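Endo-beta-1,4-glucanase (PDB 2JEN) hydrolyses the beta-1,4-linked glucan backbone of xyloglucan in plant cell walls, as a xyloglucanase of glycoside hydrolase family 12. Local coordinates at the interface of chains A and B. Residues are numbered along the deposited sequence; one frame, centred on the assembly and turned at random. Chains: chain A/B, Endo-beta-1,4-glucanase.

The interface of chains A and B. Residues chain A 57-59, 80-83; chain B 29, 66, 68, 72, 76, 250, 252.
Two loops of chain A, residues 57-59 and 80-83, pack against strands 62-67, 72-79 and 247-253 of chain B and its loop residues B:Ala29 and B:Asn68; the copies do not meet in an exact two-fold, and the structure alone does not show whether they pair outside the crystal. The amide of B:Asn68 bridges both loops: its OD1 takes the backbone N of A:Ser59 at 2.9 Å, from above the carbonyl plane, while ND2 donates within its own amide plane to A:Pro80 O and to B:Asp72 OD2, the latter met from above the carboxylate. An alanine in place of B:Asn68 would probably lose the bonds holding both chain A loops to chain B and leave the B:Asp72 carboxylate less firmly placed. That carboxylate, with CG anti to its backbone N (chi1 -173°), spans two successive residues. OD2 receives A:Ser81 OG at 2.8 Å on its syn lone pair, and OD1 receives A:Asn82 N at 2.8 Å from above the plane. Water 1 links A:Gln57 O to B:Ala29 N and B:Asn68 O. Among the apolar contacts, A:Pro80 lays CB over the B:Tyr66 ring, 3.8 Å from the ring centroid, and its CG points towards B:Val76 CG2. B:Tyr66 OH donates to B:Asn252 OD1, in plane on a lone pair, which supports that amide's orientation. The A:Asn82 amide may be built flipped: its ND2 faces B:Asn252 ND2, another donor, at 2.9 Å, the amide planes 89° apart.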
loop_
_atom_site.group_PDB
_atom_site.type_symbol
_atom_site.label_atom_id
_atom_site.label_comp_id
_atom_site.label_asym_id
_atom_site.label_seq_id
_atom_site.Cartn_x
_atom_site.Cartn_y
_atom_site.Cartn_z
ATOM N N GLN A 57 -7.593 -6.355 -18.877
ATOM C CA GLN A 57 -8.586 -7.337 -18.497
ATOM C C GLN A 57 -8.195 -8.217 -17.320
ATOM O O GLN A 57 -8.831 -9.247 -17.068
ATOM C CB GLN A 57 -8.956 -8.214 -19.707
ATOM C CG GLN A 57 -9.514 -7.430 -20.889
ATOM C CD GLN A 57 -9.945 -8.336 -21.991
ATOM O OE1 GLN A 57 -9.160 -8.677 -22.857
ATOM N NE2 GLN A 57 -11.198 -8.749 -21.953
ATOM N N VAL A 58 -7.181 -7.788 -16.577
ATOM C CA VAL A 58 -6.739 -8.500 -15.372
ATOM C C VAL A 58 -6.676 -7.576 -14.170
ATOM O O VAL A 58 -6.643 -6.352 -14.321
ATOM C CB VAL A 58 -5.420 -9.273 -15.581
ATOM C CG1 VAL A 58 -5.582 -10.352 -16.706
ATOM C CG2 VAL A 58 -4.263 -8.343 -15.912
ATOM N N SER A 59 -6.611 -8.166 -12.991
ATOM C CA SER A 59 -6.618 -7.407 -11.754
ATOM C C SER A 59 -5.703 -8.087 -10.736
ATOM O O SER A 59 -5.180 -9.163 -10.987
ATOM C CB SER A 59 -8.048 -7.260 -11.216
ATOM O OG SER A 59 -8.117 -6.378 -10.105
ATOM N N PRO A 80 -0.885 -11.836 -11.280
ATOM C CA PRO A 80 -1.550 -13.120 -11.054
ATOM C C PRO A 80 -2.500 -13.539 -12.175
ATOM O O PRO A 80 -3.641 -13.103 -12.243
ATOM C CB PRO A 80 -2.283 -12.923 -9.717
ATOM C CG PRO A 80 -1.727 -11.692 -9.131
ATOM C CD PRO A 80 -1.337 -10.842 -10.300
ATOM N N SER A 81 -2.019 -14.410 -13.052
ATOM C CA SER A 81 -2.790 -14.893 -14.196
ATOM C C SER A 81 -2.111 -16.130 -14.798
ATOM O O SER A 81 -0.883 -16.214 -14.823
ATOM C CB SER A 81 -2.815 -13.824 -15.288
ATOM O OG SER A 81 -3.564 -14.279 -16.450
ATOM N N ASN A 82 -2.928 -17.034 -15.315
ATOM C CA ASN A 82 -2.449 -18.230 -16.000
ATOM C C ASN A 82 -2.442 -18.121 -17.517
ATOM O O ASN A 82 -2.022 -19.076 -18.189
ATOM C CB ASN A 82 -3.242 -19.464 -15.576
ATOM C CG ASN A 82 -4.701 -19.392 -15.969
ATOM O OD1 ASN A 82 -5.027 -18.983 -17.101
ATOM N ND2 ASN A 82 -5.601 -19.800 -15.070
ATOM N N THR A 83 -2.876 -16.990 -18.080
ATOM C CA THR A 83 -3.118 -16.951 -19.488
ATOM C C THR A 83 -1.872 -16.623 -20.291
ATOM O O THR A 83 -0.879 -16.132 -19.775
ATOM C CB THR A 83 -4.248 -16.020 -19.888
ATOM O OG1 THR A 83 -3.800 -14.682 -19.668
ATOM C CG2 THR A 83 -5.567 -16.318 -19.138
ATOM N N ALA B 29 -12.642 -7.839 -14.628
ATOM C CA ALA B 29 -11.722 -8.383 -13.588
ATOM C C ALA B 29 -11.831 -7.525 -12.355
ATOM O O ALA B 29 -12.124 -6.342 -12.434
ATOM C CB ALA B 29 -10.291 -8.388 -14.116
ATOM N N TYR B 66 -8.753 -12.538 -6.229
ATOM C CA TYR B 66 -8.938 -11.962 -7.561
ATOM C C TYR B 66 -9.673 -12.886 -8.497
ATOM O O TYR B 66 -9.627 -14.108 -8.390
ATOM C CB TYR B 66 -7.589 -11.570 -8.175
ATOM C CG TYR B 66 -6.719 -12.731 -8.652
ATOM C CD1 TYR B 66 -5.820 -13.370 -7.817
ATOM C CD2 TYR B 66 -6.801 -13.158 -9.949
ATOM C CE1 TYR B 66 -5.034 -14.395 -8.280
ATOM C CE2 TYR B 66 -6.021 -14.192 -10.433
ATOM C CZ TYR B 66 -5.149 -14.816 -9.576
ATOM O OH TYR B 66 -4.297 -15.801 -10.081
ATOM N N ASN B 68 -10.098 -12.820 -12.732
ATOM C CA ASN B 68 -9.948 -12.273 -14.087
ATOM C C ASN B 68 -11.008 -12.862 -15.027
ATOM O O ASN B 68 -11.597 -12.150 -15.821
ATOM C CB ASN B 68 -8.547 -12.527 -14.628
ATOM C CG ASN B 68 -7.461 -11.912 -13.787
ATOM O OD1 ASN B 68 -7.662 -10.840 -13.179
ATOM N ND2 ASN B 68 -6.309 -12.576 -13.731
ATOM N N ASP B 72 -9.491 -18.140 -14.607
ATOM C CA ASP B 72 -8.272 -17.426 -14.234
ATOM C C ASP B 72 -8.597 -16.581 -13.014
ATOM O O ASP B 72 -8.965 -15.411 -13.103
ATOM C CB ASP B 72 -7.788 -16.562 -15.412
ATOM C CG ASP B 72 -6.439 -15.923 -15.159
ATOM O OD1 ASP B 72 -5.594 -16.538 -14.440
ATOM O OD2 ASP B 72 -6.181 -14.818 -15.738
ATOM N N VAL B 76 -3.651 -14.303 -3.272
ATOM C CA VAL B 76 -2.291 -14.007 -2.963
ATOM C C VAL B 76 -2.267 -13.701 -1.456
ATOM O O VAL B 76 -3.178 -13.039 -0.958
ATOM C CB VAL B 76 -1.896 -12.788 -3.812
ATOM C CG1 VAL B 76 -0.395 -12.556 -3.727
ATOM C CG2 VAL B 76 -2.406 -12.974 -5.300
ATOM N N GLN B 250 0.842 -17.654 -3.511
ATOM C CA GLN B 250 -0.368 -17.479 -4.239
ATOM C C GLN B 250 -0.833 -18.791 -4.828
ATOM O O GLN B 250 -0.029 -19.732 -5.014
ATOM C CB GLN B 250 -0.161 -16.465 -5.348
ATOM C CG GLN B 250 0.723 -16.931 -6.479
ATOM C CD GLN B 250 1.051 -15.820 -7.435
ATOM O OE1 GLN B 250 0.174 -15.337 -8.184
ATOM N NE2 GLN B 250 2.314 -15.395 -7.421
ATOM N N ASN B 252 -3.369 -20.007 -8.260
ATOM C CA ASN B 252 -4.164 -19.680 -9.412
ATOM C C ASN B 252 -4.965 -20.908 -9.765
ATOM O O ASN B 252 -4.436 -22.037 -9.735
ATOM C CB ASN B 252 -3.283 -19.270 -10.595
ATOM C CG ASN B 252 -4.080 -19.033 -11.827
ATOM O OD1 ASN B 252 -4.573 -17.872 -12.112
ATOM N ND2 ASN B 252 -4.263 -20.077 -12.564
HETATM O O HOH W 1 -12.002 -9.332 -16.926
#